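Local structure of beta-galactosidase (3OGV) at residues Gly337-Tyr342 and Ile935-Glu940; Phe244-Pro249 and Gly281-Pro286. The protein probably hydrolyses terminal non-reducing beta-D-galactose residues in beta-D-galactosides, as a glycoside hydrolase of family 35. All coordinates share one frame; numbering follows the deposited sequence.

Contact 1: Gly337-Tyr342 and Ile935-Glu940. With NAG (2-acetamido-2-deoxy-beta-D-glucopyranose), chain C; NAG (2-acetamido-2-deoxy-beta-D-glucopyranose), chain B; GLC (alpha-D-glucopyranose), chain D.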
loop_
_atom_site.group_PDB
_atom_site.type_symbol
_atom_site.label_atom_id
_atom_site.label_comp_id
_atom_site.label_asym_id
_atom_site.label_seq_id
_atom_site.Cartn_x
_atom_site.Cartn_y
_atom_site.Cartn_z
ATOM N N GLY A 337 7.067 -14.451 1.960
ATOM C CA GLY A 337 7.827 -13.839 0.903
ATOM C C GLY A 337 8.054 -12.343 0.995
ATOM O O GLY A 337 8.540 -11.741 0.025
ATOM N N GLY A 338 7.696 -11.765 2.143
ATOM C CA GLY A 338 7.958 -10.385 2.510
ATOM C C GLY A 338 8.320 -10.305 3.952
ATOM O O GLY A 338 8.360 -11.346 4.692
ATOM N N TYR A 339 8.606 -9.119 4.437
ATOM C CA TYR A 339 9.041 -8.860 5.825
ATOM C C TYR A 339 8.120 -7.860 6.462
ATOM O O TYR A 339 6.930 -7.775 6.061
ATOM C CB TYR A 339 10.555 -8.541 5.909
ATOM C CG TYR A 339 10.972 -7.419 4.942
ATOM C CD1 TYR A 339 11.408 -7.753 3.631
ATOM C CD2 TYR A 339 10.961 -6.092 5.330
ATOM C CE1 TYR A 339 11.820 -6.745 2.676
ATOM C CE2 TYR A 339 11.373 -5.090 4.420
ATOM C CZ TYR A 339 11.791 -5.440 3.174
ATOM O OH TYR A 339 12.215 -4.448 2.278
ATOM N N THR A 340 8.500 -7.181 7.548
ATOM C CA THR A 340 7.532 -6.374 8.271
ATOM C C THR A 340 7.008 -5.154 7.441
ATOM O O THR A 340 5.786 -4.948 7.389
ATOM C CB THR A 340 8.036 -5.814 9.631
ATOM O OG1 THR A 340 8.616 -6.950 10.342
ATOM C CG2 THR A 340 6.912 -5.193 10.438
ATOM N N SER A 341 7.928 -4.447 6.782
ATOM C CA SER A 341 7.453 -3.239 6.055
ATOM C C SER A 341 6.614 -3.678 4.856
ATOM O O SER A 341 6.955 -4.596 4.132
ATOM C CB SER A 341 8.727 -2.575 5.603
ATOM O OG SER A 341 8.361 -1.360 4.866
ATOM N N TYR A 342 5.604 -2.845 4.579
ATOM C CA TYR A 342 4.915 -2.960 3.245
ATOM C C TYR A 342 4.942 -1.521 2.609
ATOM O O TYR A 342 3.987 -1.091 1.986
ATOM C CB TYR A 342 3.460 -3.488 3.372
ATOM C CG TYR A 342 2.949 -4.062 2.063
ATOM C CD1 TYR A 342 3.602 -5.058 1.413
ATOM C CD2 TYR A 342 1.729 -3.556 1.528
ATOM C CE1 TYR A 342 3.062 -5.683 0.222
ATOM C CE2 TYR A 342 1.171 -4.166 0.376
ATOM C CZ TYR A 342 1.850 -5.157 -0.240
ATOM O OH TYR A 342 1.262 -5.779 -1.349
ATOM N N ILE A 935 19.784 -12.018 7.733
ATOM C CA ILE A 935 19.024 -12.140 6.465
ATOM C C ILE A 935 18.604 -10.711 5.961
ATOM O O ILE A 935 18.805 -10.487 4.760
ATOM C CB ILE A 935 17.815 -13.063 6.620
ATOM C CG1 ILE A 935 18.323 -14.486 7.017
ATOM C CG2 ILE A 935 17.065 -13.164 5.208
ATOM C CD1 ILE A 935 17.149 -15.526 7.143
ATOM N N GLY A 936 18.034 -9.883 6.814
ATOM C CA GLY A 936 17.704 -8.511 6.414
ATOM C C GLY A 936 16.524 -8.493 5.438
ATOM O O GLY A 936 15.796 -9.478 5.277
ATOM N N PRO A 937 16.225 -7.291 4.842
ATOM C CA PRO A 937 17.076 -6.108 4.822
ATOM C C PRO A 937 16.609 -5.076 5.865
ATOM O O PRO A 937 17.270 -3.992 5.946
ATOM C CB PRO A 937 16.826 -5.551 3.444
ATOM C CG PRO A 937 15.305 -5.865 3.187
ATOM C CD PRO A 937 15.091 -7.204 3.908
ATOM N N GLN A 938 15.519 -5.288 6.584
ATOM C CA GLN A 938 14.955 -4.181 7.359
ATOM C C GLN A 938 15.765 -3.919 8.625
ATOM O O GLN A 938 15.910 -4.820 9.508
ATOM C CB GLN A 938 13.467 -4.451 7.680
ATOM C CG GLN A 938 12.797 -3.231 8.331
ATOM C CD GLN A 938 11.298 -3.313 8.373
ATOM O OE1 GLN A 938 10.739 -4.426 8.104
ATOM N NE2 GLN A 938 10.607 -2.219 8.720
ATOM N N THR A 939 16.160 -2.666 8.806
ATOM C CA THR A 939 16.742 -2.194 10.073
ATOM C C THR A 939 15.972 -1.143 10.760
ATOM O O THR A 939 16.116 -0.902 11.960
ATOM C CB THR A 939 18.210 -1.682 9.882
ATOM O OG1 THR A 939 18.142 -0.697 8.828
ATOM C CG2 THR A 939 19.193 -2.822 9.470
ATOM N N GLU A 940 15.086 -0.416 10.044
ATOM C CA GLU A 940 14.335 0.652 10.571
ATOM C C GLU A 940 12.837 0.371 10.607
ATOM O O GLU A 940 12.299 0.003 9.505
ATOM C CB GLU A 940 14.546 1.947 9.672
ATOM C CG GLU A 940 13.714 3.163 10.199
ATOM C CD GLU A 940 14.145 4.466 9.589
ATOM O OE1 GLU A 940 15.175 4.494 8.886
ATOM O OE2 GLU A 940 13.506 5.446 9.993
HETATM C C1 NAG C . 23.386 -7.339 8.208
HETATM C C2 NAG C . 22.158 -7.680 7.294
HETATM C C3 NAG C . 22.424 -9.046 6.661
HETATM C C4 NAG C . 23.719 -9.081 5.854
HETATM C C5 NAG C . 24.884 -8.611 6.826
HETATM C C6 NAG C . 26.247 -8.559 6.143
HETATM C C7 NAG C . 20.048 -6.717 8.075
HETATM C C8 NAG C . 19.025 -6.742 9.121
HETATM N N2 NAG C . 20.992 -7.665 8.100
HETATM O O3 NAG C . 21.360 -9.288 5.756
HETATM O O4 NAG C . 24.011 -10.456 5.529
HETATM O O5 NAG C . 24.519 -7.346 7.439
HETATM O O6 NAG C . 26.109 -7.644 5.106
HETATM O O7 NAG C . 20.047 -5.897 7.107
HETATM C C1 NAG B . 23.975 -10.753 4.135
HETATM C C2 NAG B . 24.719 -12.075 3.907
HETATM C C3 NAG B . 24.533 -12.636 2.501
HETATM C C4 NAG B . 23.018 -12.611 2.158
HETATM C C5 NAG B . 22.380 -11.247 2.457
HETATM C C6 NAG B . 20.858 -11.184 2.123
HETATM C C7 NAG B . 26.786 -12.374 5.249
HETATM C C8 NAG B . 28.258 -12.078 5.316
HETATM N N2 NAG B . 26.167 -11.900 4.158
HETATM O O3 NAG B . 25.032 -13.967 2.472
HETATM O O4 NAG B . 23.027 -12.854 0.760
HETATM O O5 NAG B . 22.584 -10.964 3.829
HETATM O O6 NAG B . 20.142 -12.104 2.931
HETATM O O7 NAG B . 26.239 -13.067 6.137
HETATM C C1 GLC D . 10.466 -13.163 -4.052
HETATM C C2 GLC D . 9.147 -13.299 -3.305
HETATM C C3 GLC D . 8.288 -14.421 -3.844
HETATM C C4 GLC D . 8.029 -14.122 -5.299
HETATM C C5 GLC D . 9.376 -14.052 -6.038
HETATM C C6 GLC D . 9.258 -13.811 -7.541
HETATM O O2 GLC D . 9.450 -13.480 -1.944
HETATM O O3 GLC D . 7.047 -14.425 -3.120
HETATM O O4 GLC D . 7.286 -15.219 -5.859
HETATM O O5 GLC D . 10.112 -13.049 -5.425
HETATM O O6 GLC D . 8.649 -12.539 -7.717
HETATM O O HOH W 1 11.491 -7.100 8.658
#
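Gln938 reaches from the 935-940 loop to the 337-342 loop and meets three consecutive residues there: Tyr339, Thr340 and Ser341. The 337-342 loop belongs to the TIM-barrel part of the chain, the 935-940 loop to an all-beta domain near its end. The Gln938 chain is extended, with CG anti to the backbone N (chi1 -173°), and this carries the amide to the 337-342 backbone. OE1 accepts a hydrogen bond from Ser341 N at 3.1 Å. The bond is bent, 137° at the hydrogen, and the donor is tilted from the carbonyl plane. Water 1 also donates to Gln938 OE1 at 2.8 Å and accepts from Thr340 N. The amide therefore serves two successive backbone N-H groups, one directly and one through water. At its other end, Gln938 NE2 donates to Glu940 O at 2.9 Å, nearly straight at 167°. Bonds at both ends fix the rotation of the amide.

Tyr339 supplies the apolar half. Pro937, which follows a cis peptide bond, lays CD over one face of the ring, 3.8 Å from the centroid, as a CH-pi contact. At the ring edge, Tyr339 CD2 lies 3.2 Å from Gln938 OE1. The tyrosine hydroxyl hydrogen-bonds to Asp285, while Thr340 OG1 accepts from Lys930 N and Ser341 OG pairs with Glu350. Beyond Pro937, the 935-940 loop touches glycan: Gly936 CA is 3.4 Å from C7 of the chain C NAG, and the chain B NAG gives a hydrogen bond from O6 to Ile935 O. The chemistry suggests a join that depends on direction as well as fit: one glutamine amide bonds to backbone N-H groups of the barrel loop, and a proline packs on one face of the tyrosine ring.

Contact 2: Phe244-Pro249 and Gly281-Pro286. With MAN (alpha-D-mannopyranose), chain E; PTQ (2-phenylethyl 1-thio-beta-D-galactopyranoside), chain F; GLC (alpha-D-glucopyranose), chain D.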
loop_
_atom_site.group_PDB
_atom_site.type_symbol
_atom_site.label_atom_id
_atom_site.label_comp_id
_atom_site.label_asym_id
_atom_site.label_seq_id
_atom_site.Cartn_x
_atom_site.Cartn_y
_atom_site.Cartn_z
ATOM N N PHE A 244 8.902 -7.365 -10.128
ATOM C CA PHE A 244 8.972 -7.093 -8.701
ATOM C C PHE A 244 10.333 -7.135 -8.105
ATOM O O PHE A 244 10.445 -6.937 -6.856
ATOM C CB PHE A 244 8.031 -8.042 -7.919
ATOM C CG PHE A 244 6.643 -8.015 -8.385
ATOM C CD1 PHE A 244 6.155 -8.993 -9.272
ATOM C CD2 PHE A 244 5.789 -6.898 -8.040
ATOM C CE1 PHE A 244 4.797 -8.905 -9.677
ATOM C CE2 PHE A 244 4.452 -6.849 -8.470
ATOM C CZ PHE A 244 3.998 -7.826 -9.278
ATOM N N ASP A 245 11.336 -7.374 -8.928
ATOM C CA ASP A 245 12.723 -7.468 -8.446
ATOM C C ASP A 245 13.388 -6.089 -8.663
ATOM O O ASP A 245 13.573 -5.679 -9.836
ATOM C CB ASP A 245 13.429 -8.539 -9.285
ATOM C CG ASP A 245 14.900 -8.858 -8.820
ATOM O OD1 ASP A 245 15.397 -8.144 -8.071
ATOM O OD2 ASP A 245 15.536 -9.803 -9.338
ATOM N N CYS A 246 13.821 -5.453 -7.572
ATOM C CA CYS A 246 14.283 -4.037 -7.606
ATOM C C CYS A 246 15.829 -4.055 -7.617
ATOM O O CYS A 246 16.377 -3.033 -7.196
ATOM C CB CYS A 246 13.749 -3.346 -6.263
ATOM S SG CYS A 246 11.898 -3.385 -6.085
ATOM N N ALA A 247 16.481 -5.135 -8.123
ATOM C CA ALA A 247 17.948 -5.179 -8.173
ATOM C C ALA A 247 18.646 -4.105 -8.965
ATOM O O ALA A 247 19.752 -3.647 -8.595
ATOM C CB ALA A 247 18.407 -6.549 -8.684
ATOM N N HIS A 248 17.982 -3.651 -10.026
ATOM C CA HIS A 248 18.589 -2.723 -11.016
ATOM C C HIS A 248 17.564 -1.616 -11.330
ATOM O O HIS A 248 16.917 -1.641 -12.411
ATOM C CB HIS A 248 18.939 -3.507 -12.283
ATOM C CG HIS A 248 19.952 -4.548 -12.038
ATOM N ND1 HIS A 248 19.732 -5.902 -12.228
ATOM C CD2 HIS A 248 21.220 -4.415 -11.587
ATOM C CE1 HIS A 248 20.834 -6.562 -11.896
ATOM N NE2 HIS A 248 21.753 -5.685 -11.514
ATOM N N PRO A 249 17.450 -0.639 -10.468
ATOM C CA PRO A 249 16.355 0.319 -10.605
ATOM C C PRO A 249 16.445 1.258 -11.788
ATOM O O PRO A 249 15.444 1.856 -12.098
ATOM C CB PRO A 249 16.402 1.157 -9.297
ATOM C CG PRO A 249 17.752 0.775 -8.677
ATOM C CD PRO A 249 18.258 -0.455 -9.260
ATOM N N GLY A 281 2.485 0.527 -8.845
ATOM C CA GLY A 281 2.819 1.729 -8.049
ATOM C C GLY A 281 4.065 1.471 -7.190
ATOM O O GLY A 281 4.423 2.399 -6.416
ATOM N N GLY A 282 4.704 0.315 -7.303
ATOM C CA GLY A 282 5.929 0.015 -6.552
ATOM C C GLY A 282 6.176 -1.442 -6.751
ATOM O O GLY A 282 5.885 -2.032 -7.823
ATOM N N ALA A 283 6.744 -2.101 -5.728
ATOM C CA ALA A 283 6.976 -3.572 -5.840
ATOM C C ALA A 283 6.998 -4.066 -4.417
ATOM O O ALA A 283 7.350 -3.326 -3.478
ATOM C CB ALA A 283 8.324 -3.852 -6.497
ATOM N N PHE A 284 6.745 -5.353 -4.249
ATOM C CA PHE A 284 7.011 -6.019 -2.933
ATOM C C PHE A 284 8.518 -6.331 -2.869
ATOM O O PHE A 284 9.264 -6.208 -3.839
ATOM C CB PHE A 284 6.107 -7.290 -2.767
ATOM C CG PHE A 284 6.268 -8.315 -3.864
ATOM C CD1 PHE A 284 7.431 -9.091 -4.003
ATOM C CD2 PHE A 284 5.209 -8.538 -4.736
ATOM C CE1 PHE A 284 7.557 -10.073 -5.055
ATOM C CE2 PHE A 284 5.288 -9.537 -5.748
ATOM C CZ PHE A 284 6.451 -10.336 -5.865
ATOM N N ASP A 285 8.964 -6.773 -1.686
ATOM C CA ASP A 285 10.405 -6.987 -1.436
ATOM C C ASP A 285 10.480 -8.168 -0.401
ATOM O O ASP A 285 9.783 -8.112 0.613
ATOM C CB ASP A 285 11.107 -5.695 -0.899
ATOM C CG ASP A 285 12.623 -5.793 -0.987
ATOM O OD1 ASP A 285 13.243 -6.175 -2.025
ATOM O OD2 ASP A 285 13.238 -5.336 0.023
ATOM N N PRO A 286 11.334 -9.170 -0.707
ATOM C CA PRO A 286 11.425 -10.357 0.189
ATOM C C PRO A 286 12.424 -10.082 1.328
ATOM O O PRO A 286 13.250 -9.201 1.279
ATOM C CB PRO A 286 11.978 -11.461 -0.738
ATOM C CG PRO A 286 12.894 -10.670 -1.723
ATOM C CD PRO A 286 12.079 -9.355 -1.973
HETATM C C1 MAN E . 17.304 -14.025 -5.214
HETATM C C2 MAN E . 16.332 -13.937 -6.431
HETATM C C3 MAN E . 16.625 -12.575 -7.088
HETATM C C4 MAN E . 16.618 -11.390 -6.093
HETATM C C5 MAN E . 17.532 -11.630 -4.896
HETATM C C6 MAN E . 17.254 -10.684 -3.730
HETATM O O2 MAN E . 14.991 -13.848 -5.909
HETATM O O3 MAN E . 15.712 -12.421 -8.167
HETATM O O4 MAN E . 17.033 -10.166 -6.707
HETATM O O5 MAN E . 17.207 -12.931 -4.288
HETATM O O6 MAN E . 15.873 -10.591 -3.275
HETATM C C1 PTQ F . -1.408 -8.984 -7.825
HETATM O O1 PTQ F . -0.019 -8.928 -7.414
HETATM S S1 PTQ F . -1.493 -10.324 -9.086
HETATM C C2 PTQ F . -2.359 -9.289 -6.718
HETATM O O2 PTQ F . -3.697 -9.241 -7.128
HETATM C C3 PTQ F . -2.141 -8.424 -5.476
HETATM O O3 PTQ F . -2.878 -8.924 -4.400
HETATM C C4 PTQ F . -0.663 -8.304 -5.160
HETATM O O4 PTQ F . -0.258 -9.627 -4.681
HETATM C C5 PTQ F . 0.186 -7.910 -6.317
HETATM O O5 PTQ F . 2.008 -6.976 -5.146
HETATM C C6 PTQ F . 1.677 -7.925 -6.234
HETATM C C7 PTQ F . -0.386 -9.678 -10.364
HETATM C C8 PTQ F . -0.026 -10.700 -11.410
HETATM C C9 PTQ F . 0.914 -10.158 -12.412
HETATM C C10 PTQ F . 2.284 -10.259 -12.201
HETATM C C11 PTQ F . 3.147 -9.672 -13.150
HETATM C C12 PTQ F . 2.611 -8.997 -14.268
HETATM C C13 PTQ F . 1.248 -8.896 -14.407
HETATM C C14 PTQ F . 0.422 -9.410 -13.490
HETATM C C1 GLC D . 10.466 -13.163 -4.052
HETATM C C2 GLC D . 9.147 -13.299 -3.305
HETATM C C3 GLC D . 8.288 -14.421 -3.844
HETATM C C4 GLC D . 8.029 -14.122 -5.299
HETATM C C5 GLC D . 9.376 -14.052 -6.038
HETATM C C6 GLC D . 9.258 -13.811 -7.541
HETATM O O2 GLC D . 9.450 -13.480 -1.944
HETATM O O3 GLC D . 7.047 -14.425 -3.120
HETATM O O4 GLC D . 7.286 -15.219 -5.859
HETATM O O5 GLC D . 10.112 -13.049 -5.425
HETATM O O6 GLC D . 8.649 -12.539 -7.717
HETATM O O HOH W 2 12.722 -6.549 -4.692
#
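Two loops at the C-terminal ends of barrel strands 236-239 and 275-280 meet beside the galactose site of this TIM-barrel enzyme. Their central feature is an offset stack of Phe244 on Phe284. The ring centroids are 4.3 Å apart and the planes are 14° from parallel. Phe284 CE2 sits over the face of the Phe244 ring, 3.3 Å from Phe244 CG, which marks tight packing. Phe244 CB in turn lies over the Phe284 face, a CH-pi contact. The Phe284 side chain takes the position between its backbone N and carbonyl carbon (chi1 57°), which turns its ring over Phe244.

Both rings also touch the bound thiogalactoside. Phe244 CE2 is 3.7 Å from PTQ C6, and PTQ C10, in the phenyl ring, lies at the Phe244 edge. PTQ O5 lies at the edge of Phe284, whose side chain also touches Glu122. With an alanine here instead of Phe244, the Phe284 face would probably lose its stacking partner and a gap would open beside the galactoside C6.

Next along the loops, Cys246 SG packs on Ala283 CB at 3.6 Å; the same sulfur forms a disulfide with Cys295, at helix 292-298. Asp245 makes an Asx turn with Ala247 N and accepts hydrogen bonds from MAN O3 and O4, so glycan rests on this loop. Water 2 ties the loops together: it donates to Phe244 O and to Asp285 OD1, the latter at 2.7 Å, and accepts from Cys246 N at 3.3 Å.

Overall arrangement
Contact 2 closes before contact 1 opens along the chain, and their centres are 13 Å apart. Contact 2 stays within the family 35 barrel region, after strands 236-239 and 275-280. Contact 1 joins a later barrel loop, between strand 318-321 and helix 357-369, to the all-beta domain loop between strands 926-932 and 940-943, nearly 600 residues on. The two meet directly: Tyr339 OH lies 2.6 Å from Asp285 OD2, and Tyr339 CE1 packs on Pro286 O. The same glucose touches both. A continuous path thus runs from the galactoside pocket to the late all-beta domain, with glycan lying along it.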